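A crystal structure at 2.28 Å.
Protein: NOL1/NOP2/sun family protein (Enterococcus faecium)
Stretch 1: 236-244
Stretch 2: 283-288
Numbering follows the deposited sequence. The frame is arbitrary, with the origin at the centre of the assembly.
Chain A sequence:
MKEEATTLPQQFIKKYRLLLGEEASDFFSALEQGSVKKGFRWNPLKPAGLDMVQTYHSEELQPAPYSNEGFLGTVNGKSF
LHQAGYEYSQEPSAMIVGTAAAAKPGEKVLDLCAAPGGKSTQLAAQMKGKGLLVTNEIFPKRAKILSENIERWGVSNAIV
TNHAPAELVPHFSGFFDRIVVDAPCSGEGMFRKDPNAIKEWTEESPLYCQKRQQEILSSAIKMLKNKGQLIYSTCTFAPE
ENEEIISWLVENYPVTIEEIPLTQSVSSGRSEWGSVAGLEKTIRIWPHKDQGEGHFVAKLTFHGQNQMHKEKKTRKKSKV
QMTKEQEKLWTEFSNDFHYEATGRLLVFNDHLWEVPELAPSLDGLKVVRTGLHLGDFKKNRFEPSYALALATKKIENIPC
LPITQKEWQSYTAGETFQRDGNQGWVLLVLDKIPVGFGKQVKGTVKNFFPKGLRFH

Stretch 1 236-244: TFAPEENEE
Stretch 2, residues 283-288: IRIWPH

The contact is a side-chain-mediated packing of a loop and helix start against a strand and the turn that follows it, built on one arginine clamped by a carboxylate and a backbone carbonyl, with a phenylalanine ring packed beside it. Backbone pairing plays no part: the closest CA atoms, those of Phe237 and Trp286, lie 8.2 Å apart, and the two stretches together bury 308 Å².

Stretch 2 is extended from Ile283 (phi/psi -117/131) through Arg284 (-115/142) to Ile285 (-119/115) and Trp286 (-106/134), then bends at Pro287 (-65/-29). Stretch 1 enters extended at Thr236 (-139/163) and turns at Phe237 (-99/-16). Backbone bonds from Glu241 N to Ala238 O (3.1 Å), Asn242 N to Pro239 O (3.0 Å) and Glu244 N to Pro239 O (3.1 Å) tighten the turn. Asn242 (-115/-93) occupies the N-cap position without a side-chain capping bond, and the helix begins at Glu243 (-57/-32).

Arg284 points its CA-to-CB bond toward stretch 1. With chi1 at -88° (m), chi2 and chi3 both t and chi4 at -86°, its long chain carries the guanidinium to two acceptor groups near the guanidinium plane. Glu243 (chi1 m, chi2 p, chi3 -7°) meets it in a two-pronged salt bridge: Arg284 NE donates to Glu243 OE2 at 2.7 Å and 168°, while Arg284 NH2 donates to Glu243 OE1 at 2.8 Å and 165°. The carbonyl of Phe237 takes a forked pair, from Arg284 NH1 to Phe237 O at 3.0 Å (143°) and from Arg284 NH2 to Phe237 O at 2.9 Å (151°). Arginine suits this site because its planar donors can serve both groups at once, and the glutamate balances its charge in a buried setting. Asn242 OD1 lies over one guanidinium face, 3.5 Å from Arg284 NH2, but the angle is too poor for a hydrogen bond.

Phe237 starts sideways, yet its m rotamer (chi1 -58°, chi2 110°) brings the ring to stretch 2, which covers 102 Å² of the residue. Its plane is within 2° of that of the Trp286 six-membered ring (chi1 -67°, m; chi2 103°), but the centroids are 5.2 Å apart and the rings barely overlap; Phe237 CD2 approaches Trp286 CZ3 at 3.6 Å. Phe237 CZ also reaches Pro287 CG at 3.6 Å, and Ile285 O sits at the ring edge, 3.7 Å from Phe237 CE2. A flat apolar ring thus fits beside both indole and proline.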

# COMPACT_ATOMS: atom_id res chain seq x y z
N THR A 236 -16.34 -2.67 8.37
CA THR A 236 -17.68 -2.55 8.91
C THR A 236 -18.06 -3.88 9.51
O THR A 236 -17.42 -4.90 9.22
CB THR A 236 -18.71 -2.15 7.83
OG1 THR A 236 -19.89 -1.65 8.47
CG2 THR A 236 -19.07 -3.35 6.92
N PHE A 237 -19.09 -3.87 10.35
CA PHE A 237 -19.51 -5.06 11.07
C PHE A 237 -20.70 -5.76 10.40
O PHE A 237 -20.99 -6.92 10.69
CB PHE A 237 -19.89 -4.72 12.52
CG PHE A 237 -18.77 -4.08 13.30
CD1 PHE A 237 -18.82 -2.74 13.66
CD2 PHE A 237 -17.66 -4.82 13.67
CE1 PHE A 237 -17.79 -2.15 14.38
CE2 PHE A 237 -16.61 -4.24 14.38
CZ PHE A 237 -16.68 -2.90 14.74
N ALA A 238 -21.38 -5.05 9.50
CA ALA A 238 -22.64 -5.56 8.95
C ALA A 238 -22.50 -6.91 8.25
O ALA A 238 -21.62 -7.08 7.39
CB ALA A 238 -23.28 -4.54 8.03
N PRO A 239 -23.36 -7.87 8.62
CA PRO A 239 -23.46 -9.13 7.87
C PRO A 239 -23.69 -8.85 6.40
O PRO A 239 -23.12 -9.54 5.56
CB PRO A 239 -24.70 -9.80 8.47
CG PRO A 239 -24.73 -9.26 9.91
CD PRO A 239 -24.24 -7.85 9.81
N GLU A 240 -24.52 -7.85 6.09
CA GLU A 240 -24.88 -7.59 4.70
C GLU A 240 -23.64 -7.35 3.82
O GLU A 240 -23.66 -7.65 2.64
CB GLU A 240 -25.86 -6.41 4.58
CG GLU A 240 -27.24 -6.67 5.20
CD GLU A 240 -27.25 -6.49 6.72
OE1 GLU A 240 -26.20 -6.15 7.30
OE2 GLU A 240 -28.32 -6.69 7.34
N GLU A 241 -22.57 -6.84 4.42
CA GLU A 241 -21.34 -6.53 3.69
C GLU A 241 -20.21 -7.53 3.87
O GLU A 241 -19.20 -7.46 3.19
CB GLU A 241 -20.85 -5.13 4.06
CG GLU A 241 -21.85 -4.06 3.73
CD GLU A 241 -21.53 -2.77 4.41
OE1 GLU A 241 -22.17 -2.48 5.45
OE2 GLU A 241 -20.64 -2.05 3.91
N ASN A 242 -20.41 -8.48 4.78
CA ASN A 242 -19.39 -9.45 5.12
C ASN A 242 -19.81 -10.87 4.75
O ASN A 242 -19.59 -11.32 3.63
CB ASN A 242 -19.04 -9.35 6.60
CG ASN A 242 -18.52 -7.96 7.00
OD1 ASN A 242 -18.51 -7.60 8.18
ND2 ASN A 242 -18.10 -7.18 6.01
N GLU A 243 -20.41 -11.59 5.70
CA GLU A 243 -20.81 -12.98 5.44
C GLU A 243 -21.76 -13.13 4.24
O GLU A 243 -21.75 -14.15 3.56
CB GLU A 243 -21.47 -13.64 6.66
CG GLU A 243 -20.55 -13.91 7.84
CD GLU A 243 -20.41 -12.72 8.78
OE1 GLU A 243 -20.93 -11.64 8.44
OE2 GLU A 243 -19.77 -12.86 9.85
N GLU A 244 -22.61 -12.13 4.00
CA GLU A 244 -23.57 -12.25 2.92
C GLU A 244 -22.88 -12.05 1.57
O GLU A 244 -23.23 -12.71 0.60
CB GLU A 244 -24.78 -11.32 3.09
CG GLU A 244 -25.70 -11.74 4.24
CD GLU A 244 -26.96 -10.87 4.36
OE1 GLU A 244 -27.37 -10.27 3.35
OE2 GLU A 244 -27.53 -10.79 5.47
N ILE A 283 -12.52 -14.00 8.97
CA ILE A 283 -11.99 -13.39 10.19
C ILE A 283 -12.75 -12.14 10.56
O ILE A 283 -12.94 -11.25 9.73
CB ILE A 283 -10.53 -12.95 10.01
CG1 ILE A 283 -9.60 -14.15 9.90
CG2 ILE A 283 -10.11 -12.02 11.14
CD1 ILE A 283 -8.15 -13.73 9.61
N ARG A 284 -13.15 -12.06 11.82
CA ARG A 284 -13.74 -10.84 12.34
C ARG A 284 -12.85 -10.24 13.43
O ARG A 284 -12.26 -10.96 14.23
CB ARG A 284 -15.15 -11.07 12.88
CG ARG A 284 -16.23 -10.92 11.81
CD ARG A 284 -17.61 -11.26 12.37
NE ARG A 284 -18.68 -11.00 11.41
CZ ARG A 284 -19.28 -9.83 11.22
NH1 ARG A 284 -18.93 -8.76 11.95
NH2 ARG A 284 -20.24 -9.71 10.31
N ILE A 285 -12.78 -8.93 13.44
CA ILE A 285 -12.10 -8.23 14.52
C ILE A 285 -13.12 -7.33 15.20
O ILE A 285 -13.67 -6.41 14.59
CB ILE A 285 -10.87 -7.45 14.00
CG1 ILE A 285 -9.82 -8.44 13.48
CG2 ILE A 285 -10.28 -6.58 15.10
CD1 ILE A 285 -8.64 -7.79 12.85
N TRP A 286 -13.41 -7.64 16.46
CA TRP A 286 -14.37 -6.88 17.26
C TRP A 286 -13.61 -6.03 18.28
O TRP A 286 -12.70 -6.53 18.94
CB TRP A 286 -15.32 -7.82 18.01
CG TRP A 286 -16.28 -8.67 17.17
CD1 TRP A 286 -16.15 -10.00 16.87
CD2 TRP A 286 -17.53 -8.24 16.60
NE1 TRP A 286 -17.24 -10.42 16.12
CE2 TRP A 286 -18.10 -9.36 15.95
CE3 TRP A 286 -18.22 -7.03 16.57
CZ2 TRP A 286 -19.32 -9.30 15.27
CZ3 TRP A 286 -19.43 -6.96 15.90
CH2 TRP A 286 -19.97 -8.09 15.26
N PRO A 287 -13.99 -4.75 18.41
CA PRO A 287 -13.26 -3.81 19.28
C PRO A 287 -13.35 -4.19 20.77
O PRO A 287 -12.46 -3.88 21.55
CB PRO A 287 -13.97 -2.47 19.04
CG PRO A 287 -14.89 -2.69 17.87
CD PRO A 287 -15.17 -4.14 17.79
N HIS A 288 -14.44 -4.84 21.16
CA HIS A 288 -14.61 -5.21 22.55
C HIS A 288 -13.89 -6.51 22.91
O HIS A 288 -13.82 -6.89 24.07
CB HIS A 288 -16.09 -5.31 22.89
CG HIS A 288 -16.82 -6.38 22.15
ND1 HIS A 288 -17.11 -6.29 20.80
CD2 HIS A 288 -17.33 -7.57 22.56
CE1 HIS A 288 -17.76 -7.38 20.42
NE2 HIS A 288 -17.91 -8.16 21.47